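Local coordinates for protein structure-specific endonuclease subunit slx1 (Schizosaccharomyces pombe, PDB 4ZDT) that forms, with slx4, a structure-specific endonuclease that cuts branched DNA near junctions during repair and recombination, this chain being its zinc-binding RING finger domain, at residues 20-24 and 25-29; 30-33 and 34-37; 60-63 and 64-67. One frame throughout, in Å; residues are numbered along the deposited sequence.

Interaction 1 (20-24 and 25-29). With ZN (zinc ion), chain F.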
loop_
_atom_site.group_PDB
_atom_site.type_symbol
_atom_site.label_atom_id
_atom_site.label_comp_id
_atom_site.label_asym_id
_atom_site.label_seq_id
_atom_site.Cartn_x
_atom_site.Cartn_y
_atom_site.Cartn_z
ATOM N N ALA A 20 0.786 9.906 -6.081
ATOM C CA ALA A 20 1.044 9.217 -7.337
ATOM C C ALA A 20 0.804 10.172 -8.490
ATOM O O ALA A 20 -0.090 11.030 -8.416
ATOM C CB ALA A 20 0.134 8.016 -7.471
ATOM N N ASN A 21 1.620 10.027 -9.536
ATOM C CA ASN A 21 1.361 10.659 -10.823
ATOM C C ASN A 21 1.756 9.743 -11.977
ATOM O O ASN A 21 2.811 9.098 -11.950
ATOM C CB ASN A 21 2.050 12.023 -10.961
ATOM C CG ASN A 21 3.524 11.900 -11.240
ATOM O OD1 ASN A 21 4.310 11.535 -10.358
ATOM N ND2 ASN A 21 3.913 12.173 -12.489
ATOM N N CYS A 22 0.891 9.686 -12.980
ATOM C CA CYS A 22 1.215 9.012 -14.220
ATOM C C CYS A 22 2.453 9.699 -14.791
ATOM O O CYS A 22 2.486 10.926 -14.902
ATOM C CB CYS A 22 0.046 9.101 -15.188
ATOM S SG CYS A 22 0.293 8.223 -16.754
ATOM N N PRO A 23 3.490 8.908 -15.128
ATOM C CA PRO A 23 4.779 9.494 -15.517
ATOM C C PRO A 23 4.772 10.138 -16.898
ATOM O O PRO A 23 5.774 10.724 -17.272
ATOM C CB PRO A 23 5.751 8.284 -15.494
ATOM C CG PRO A 23 4.869 7.096 -15.819
ATOM C CD PRO A 23 3.501 7.427 -15.181
ATOM N N PHE A 24 3.677 10.019 -17.646
ATOM C CA PHE A 24 3.600 10.631 -18.966
ATOM C C PHE A 24 3.000 12.043 -18.849
ATOM O O PHE A 24 1.888 12.219 -18.373
ATOM C CB PHE A 24 2.822 9.749 -19.956
ATOM C CG PHE A 24 3.531 8.441 -20.256
ATOM C CD1 PHE A 24 3.338 7.322 -19.438
ATOM C CD2 PHE A 24 4.455 8.361 -21.295
ATOM C CE1 PHE A 24 4.026 6.096 -19.703
ATOM C CE2 PHE A 24 5.166 7.159 -21.554
ATOM C CZ PHE A 24 4.942 6.032 -20.751
ATOM N N THR A 25 3.766 13.027 -19.282
ATOM C CA THR A 25 3.362 14.436 -19.187
ATOM C C THR A 25 2.079 14.693 -19.980
ATOM O O THR A 25 1.296 15.571 -19.610
ATOM C CB THR A 25 4.490 15.354 -19.612
ATOM O OG1 THR A 25 5.659 14.977 -18.886
ATOM C CG2 THR A 25 4.181 16.820 -19.274
ATOM N N ASP A 26 1.836 13.896 -21.030
ATOM C CA ASP A 26 0.608 14.041 -21.810
ATOM C C ASP A 26 -0.622 13.648 -21.013
ATOM O O ASP A 26 -1.739 13.912 -21.435
ATOM C CB ASP A 26 0.660 13.302 -23.174
ATOM C CG ASP A 26 0.712 11.758 -23.046
ATOM O OD1 ASP A 26 0.074 11.180 -22.132
ATOM O OD2 ASP A 26 1.356 11.123 -23.907
ATOM N N CYS A 27 -0.404 13.037 -19.846
ATOM C CA CYS A 27 -1.500 12.579 -19.010
ATOM C C CYS A 27 -1.429 13.244 -17.633
ATOM O O CYS A 27 -2.333 14.000 -17.260
ATOM C CB CYS A 27 -1.452 11.056 -18.867
ATOM S SG CYS A 27 -2.642 10.461 -17.667
ATOM N N ASN A 28 -0.354 12.946 -16.895
ATOM C CA ASN A 28 -0.076 13.533 -15.583
ATOM C C ASN A 28 -1.236 13.394 -14.578
ATOM O O ASN A 28 -1.469 14.289 -13.777
ATOM C CB ASN A 28 0.375 15.011 -15.738
ATOM C CG ASN A 28 1.073 15.545 -14.505
ATOM O OD1 ASN A 28 1.915 14.869 -13.921
ATOM N ND2 ASN A 28 0.722 16.766 -14.099
ATOM N N SER A 29 -1.960 12.275 -14.635
ATOM C CA SER A 29 -3.015 11.949 -13.665
ATOM C C SER A 29 -2.450 11.900 -12.242
ATOM O O SER A 29 -1.530 11.112 -11.968
ATOM C CB SER A 29 -3.619 10.587 -14.001
ATOM O OG SER A 29 -4.602 10.228 -13.045
HETATM ZN ZN ZN F . -1.880 8.241 -17.421
#
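Cys22 and Cys27 reach across a tight hairpin turn to share one zinc ion, Cys22 SG at 2.3 Å from the metal and Cys27 SG at 2.4 Å. Both sulfurs lie anti to their backbone N (chi1 -177° and 172°), which carries the two thiolates to a common point, SG to SG 3.8 Å. Cys54 and Cys57 complete this all-cysteine site, one of the two zinc sites of the RING finger, its ligands coming from two separate loops. Backbone bonds close the turn: Phe24 O accepts from Cys27 N and from Asn28 N, each at 2.8 Å, the first donor above the carbonyl plane and the second nearly on the line of the C=O bond. At the open end Cys22 N donates to Ser29 O at 3.0 Å. A weak N-H...S bond from Ser29 N to Cys27 SG would be expected to temper the charge on that thiolate. The amides of Asn21 and Asn28 lie obliquely, planes 71° apart, with Asn21 ND2 and Asn28 OD1 3.6 Å apart and not hydrogen-bonded. Phe24 turns its ring outward to a cation-pi contact with Arg59, which also forms a salt bridge with Asp26. The hairpin projects from the sheet of 20-21 and 30-31, Ala20 packing on helix 33-40 and Pro23 and Phe24 lying against strand 60-62.

Interaction 2 (30-33 and 34-37). With ZN (zinc ion), chain E.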
loop_
_atom_site.group_PDB
_atom_site.type_symbol
_atom_site.label_atom_id
_atom_site.label_comp_id
_atom_site.label_asym_id
_atom_site.label_seq_id
_atom_site.Cartn_x
_atom_site.Cartn_y
_atom_site.Cartn_z
ATOM N N ILE A 30 -2.988 12.736 -11.352
ATOM C CA ILE A 30 -2.486 12.857 -9.988
ATOM C C ILE A 30 -3.506 12.292 -8.986
ATOM O O ILE A 30 -4.718 12.514 -9.117
ATOM C CB ILE A 30 -2.041 14.312 -9.649
ATOM C CG1 ILE A 30 -0.838 14.705 -10.536
ATOM C CG2 ILE A 30 -1.621 14.435 -8.178
ATOM C CD1 ILE A 30 -0.490 16.200 -10.535
ATOM N N ASN A 31 -3.015 11.571 -7.983
ATOM C CA ASN A 31 -3.891 10.990 -6.968
ATOM C C ASN A 31 -3.142 10.487 -5.737
ATOM O O ASN A 31 -1.930 10.271 -5.781
ATOM C CB ASN A 31 -4.729 9.858 -7.570
ATOM C CG ASN A 31 -3.956 9.040 -8.587
ATOM O OD1 ASN A 31 -2.879 8.521 -8.294
ATOM N ND2 ASN A 31 -4.505 8.920 -9.790
ATOM N N HIS A 32 -3.873 10.301 -4.637
ATOM C CA HIS A 32 -3.285 9.800 -3.386
ATOM C C HIS A 32 -2.734 8.414 -3.672
ATOM O O HIS A 32 -3.341 7.657 -4.419
ATOM C CB HIS A 32 -4.348 9.629 -2.288
ATOM C CG HIS A 32 -4.841 10.908 -1.697
ATOM N ND1 HIS A 32 -6.111 11.396 -1.937
ATOM C CD2 HIS A 32 -4.252 11.785 -0.851
ATOM C CE1 HIS A 32 -6.273 12.526 -1.268
ATOM N NE2 HIS A 32 -5.163 12.782 -0.602
ATOM N N LEU A 33 -1.590 8.086 -3.074
ATOM C CA LEU A 33 -1.032 6.724 -3.178
ATOM C C LEU A 33 -2.042 5.677 -2.784
ATOM O O LEU A 33 -2.243 4.710 -3.513
ATOM C CB LEU A 33 0.219 6.568 -2.303
ATOM C CG LEU A 33 1.439 7.403 -2.686
ATOM C CD1 LEU A 33 2.485 7.344 -1.579
ATOM C CD2 LEU A 33 2.030 6.854 -4.014
ATOM N N THR A 34 -2.681 5.862 -1.620
ATOM C CA THR A 34 -3.633 4.862 -1.141
ATOM C C THR A 34 -4.833 4.746 -2.060
ATOM O O THR A 34 -5.276 3.642 -2.347
ATOM C CB THR A 34 -4.070 5.102 0.328
ATOM O OG1 THR A 34 -4.533 6.448 0.460
ATOM C CG2 THR A 34 -2.893 4.917 1.238
ATOM N N CYS A 35 -5.344 5.878 -2.555
ATOM C CA CYS A 35 -6.453 5.833 -3.512
ATOM C C CYS A 35 -6.120 5.035 -4.776
ATOM O O CYS A 35 -6.874 4.154 -5.186
ATOM C CB CYS A 35 -6.924 7.249 -3.907
ATOM S SG CYS A 35 -7.666 8.132 -2.528
ATOM N N LEU A 36 -4.999 5.370 -5.430
ATOM C CA LEU A 36 -4.567 4.649 -6.627
ATOM C C LEU A 36 -4.333 3.166 -6.321
ATOM O O LEU A 36 -4.779 2.303 -7.061
ATOM C CB LEU A 36 -3.276 5.272 -7.207
ATOM C CG LEU A 36 -2.869 4.808 -8.613
ATOM C CD1 LEU A 36 -3.951 5.127 -9.642
ATOM C CD2 LEU A 36 -1.541 5.430 -9.051
ATOM N N ALA A 37 -3.623 2.875 -5.235
ATOM C CA ALA A 37 -3.343 1.483 -4.900
ATOM C C ALA A 37 -4.645 0.696 -4.739
ATOM O O ALA A 37 -4.823 -0.382 -5.328
ATOM C CB ALA A 37 -2.483 1.394 -3.639
HETATM ZN ZN ZN E . -7.542 10.364 -2.989
#
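His32 and Cys35 converge on one zinc ion from consecutive parts of the chain, the imidazole standing just before helix 33-40 and the thiolate coming from its first turn. His32 uses ND1, the ring nitrogen nearer the backbone, at 2.0 Å from the metal, and Cys35 SG binds at 2.3 Å. His32 CG and Cys35 SG both stand anti to their carbonyl carbons (chi1 -73° and -66°), so imidazole and sulfur leave the backbone beside their own N atoms and meet the metal at adjacent corners of its tetrahedron. The sulfur meets the ring obliquely, 4.6 Å from Cys35 SG to the His32 ring centroid, and touches the methylene as well, His32 CB to Cys35 SG being 3.6 Å. Just ahead of the helix, Asn31 packs against Leu36: Asn31 OD1 rests against Leu36 CB at 3.4 Å and lies close to Leu36 CD2, while ND2 of the same amide lies near CD1 and is hydrogen-bonded to Asn7 OD1. The amide is thus held at its nitrogen and set against aliphatic carbons at its oxygen. His32 occupies the N-cap position; its carbonyl O receives Leu36 N at 3.0 Å in a straight bond (180° at the hydrogen), and Leu33 O receives Ala37 N at 2.9 Å. Leu33, Thr34 and Ala37 also pack against Ile26, Trp25 and Leu29 of the slx4 chain. Cys6 and Cys9 complete the site, within a C4HC3 ligand order as in RING-variant and PHD fingers, rather than the C3HC4 of classical RINGs. Three thiolates and a neutral imidazole would leave about one net negative charge, which the nearby helix N terminus could partly offset.

Interaction 3 (60-63 and 64-67)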
loop_
_atom_site.group_PDB
_atom_site.type_symbol
_atom_site.label_atom_id
_atom_site.label_comp_id
_atom_site.label_asym_id
_atom_site.label_seq_id
_atom_site.Cartn_x
_atom_site.Cartn_y
_atom_site.Cartn_z
ATOM N N VAL A 60 -1.209 0.722 -19.257
ATOM C CA VAL A 60 -1.101 -0.243 -18.142
ATOM C C VAL A 60 0.342 -0.298 -17.717
ATOM O O VAL A 60 1.207 -0.782 -18.466
ATOM C CB VAL A 60 -1.608 -1.652 -18.531
ATOM C CG1 VAL A 60 -1.400 -2.636 -17.383
ATOM C CG2 VAL A 60 -3.086 -1.589 -18.897
ATOM N N LEU A 61 0.608 0.212 -16.519
ATOM C CA LEU A 61 1.972 0.437 -16.057
ATOM C C LEU A 61 2.196 -0.286 -14.748
ATOM O O LEU A 61 1.232 -0.651 -14.083
ATOM C CB LEU A 61 2.234 1.935 -15.869
ATOM C CG LEU A 61 1.910 2.798 -17.101
ATOM C CD1 LEU A 61 2.035 4.254 -16.699
ATOM C CD2 LEU A 61 2.846 2.463 -18.269
ATOM N N ARG A 62 3.463 -0.486 -14.387
ATOM C CA ARG A 62 3.803 -1.119 -13.110
ATOM C C ARG A 62 3.709 -0.066 -12.020
ATOM O O ARG A 62 3.877 1.133 -12.292
ATOM C CB ARG A 62 5.225 -1.677 -13.168
ATOM C CG ARG A 62 5.349 -2.876 -14.099
ATOM C CD ARG A 62 6.802 -3.272 -14.397
ATOM N NE ARG A 62 6.784 -4.428 -15.308
ATOM C CZ ARG A 62 7.842 -5.203 -15.603
ATOM N NH1 ARG A 62 9.032 -4.956 -15.077
ATOM N NH2 ARG A 62 7.691 -6.228 -16.434
ATOM N N TRP A 63 3.482 -0.521 -10.791
ATOM C CA TRP A 63 3.262 0.356 -9.646
ATOM C C TRP A 63 4.341 1.411 -9.537
ATOM O O TRP A 63 4.059 2.591 -9.320
ATOM C CB TRP A 63 3.185 -0.467 -8.339
ATOM C CG TRP A 63 2.969 0.402 -7.122
ATOM C CD1 TRP A 63 3.832 0.598 -6.074
ATOM C CD2 TRP A 63 1.838 1.246 -6.873
ATOM N NE1 TRP A 63 3.290 1.498 -5.169
ATOM C CE2 TRP A 63 2.065 1.903 -5.637
ATOM C CE3 TRP A 63 0.647 1.502 -7.568
ATOM C CZ2 TRP A 63 1.148 2.811 -5.091
ATOM C CZ3 TRP A 63 -0.281 2.403 -7.004
ATOM C CH2 TRP A 63 -0.016 3.043 -5.785
ATOM N N ARG A 64 5.591 0.986 -9.679
ATOM C CA ARG A 64 6.733 1.883 -9.526
ATOM C C ARG A 64 6.643 3.121 -10.418
ATOM O O ARG A 64 7.030 4.217 -10.012
ATOM C CB ARG A 64 8.040 1.136 -9.803
ATOM C CG ARG A 64 9.255 1.732 -9.110
ATOM C CD ARG A 64 10.456 0.805 -9.207
ATOM N NE ARG A 64 10.425 -0.248 -8.192
ATOM C CZ ARG A 64 10.796 -0.076 -6.927
ATOM N NH1 ARG A 64 11.233 1.106 -6.517
ATOM N NH2 ARG A 64 10.730 -1.088 -6.072
ATOM N N GLU A 65 6.135 2.939 -11.632
ATOM C CA GLU A 65 6.055 4.023 -12.601
ATOM C C GLU A 65 5.289 5.230 -12.060
ATOM O O GLU A 65 5.516 6.358 -12.495
ATOM C CB GLU A 65 5.410 3.533 -13.899
ATOM C CG GLU A 65 6.402 3.020 -14.930
ATOM C CD GLU A 65 6.729 1.552 -14.744
ATOM O OE1 GLU A 65 5.841 0.708 -14.988
ATOM O OE2 GLU A 65 7.875 1.241 -14.355
ATOM N N PHE A 66 4.382 4.994 -11.115
ATOM C CA PHE A 66 3.578 6.089 -10.561
ATOM C C PHE A 66 4.281 6.832 -9.432
ATOM O O PHE A 66 3.763 7.830 -8.908
ATOM C CB PHE A 66 2.202 5.571 -10.129
ATOM C CG PHE A 66 1.390 5.025 -11.266
ATOM C CD1 PHE A 66 0.620 5.882 -12.056
ATOM C CD2 PHE A 66 1.374 3.649 -11.538
ATOM C CE1 PHE A 66 -0.142 5.378 -13.104
ATOM C CE2 PHE A 66 0.619 3.139 -12.584
ATOM C CZ PHE A 66 -0.141 4.017 -13.374
ATOM N N LEU A 67 5.502 6.401 -9.107
ATOM C CA LEU A 67 6.214 6.959 -7.960
ATOM C C LEU A 67 7.318 7.960 -8.313
ATOM O O LEU A 67 8.288 8.067 -7.563
ATOM C CB LEU A 67 6.808 5.808 -7.100
ATOM C CG LEU A 67 5.862 4.693 -6.620
ATOM C CD1 LEU A 67 6.590 3.623 -5.825
ATOM C CD2 LEU A 67 4.704 5.262 -5.801
#
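Glu65 folds back from a 3-10 turn onto the strand end at Arg62. Arg64 begins the second half of the turn: its O accepts Leu67 N, and its guanidinium makes a cation-pi contact with Tyr31 of the slx4 chain. Glu65 follows, bent at chi2 (87°), which brings its carboxylate back over Arg62: OE1 accepts Arg62 N at 2.7 Å, met nearly end-on to the C-O bond, and touches Arg62 CB at 3.1 Å. In return Glu65 N donates to Arg62 O at 3.0 Å. Phe66 comes next; its N reaches Trp63 O at 3.0 Å, and that oxygen also sits at the edge of the Phe66 ring, in its plane. These bonds of Glu65, Phe66 and Leu67 are the successive i to i+3 links of the 3-10 turn that ends the strand. The far end of the Phe66 ring meets Leu61, whose CB lies 3.9 Å from Phe66 CE2; the ring also packs edge-to-face with Phe40 and on Leu36 of helix 33-40. Leu67 sets CD1 obliquely beside the NE1-CD1 side of the Trp63 indole, the two side chains about at right angles; NE1 itself is hydrogen-bonded to Leu29 O of slx4. Arg62 NE and Glu65 OE1 are 5.2 Å apart, which implies that within this contact the carboxylate is held by the Arg62 N-H, the guanidinium adding at most a longer-range attraction.

In the fold
From the N terminus, the chain first makes interaction 1, a hairpin that supplies two of the four ligands of one zinc ion. Interaction 2 follows directly, leading from strand 30-31 through the other zinc site into helix 33-40. Interaction 3 comes much later, at strand 60-62 and the turn that follows it. The three neither nest nor cross, although the zinc ligands alternate along the chain in pairs, the RING cross-brace. Ala20 N is hydrogen-bonded to Asn31 O, joining 1 to 2; Asn21 N is hydrogen-bonded to Phe66 O, joining 1 to 3; Leu36 meets Phe66, joining 2 to 3. Together they tie the sheet of 20-21 and 30-31, helix 33-40 and the turn after strand 60-62.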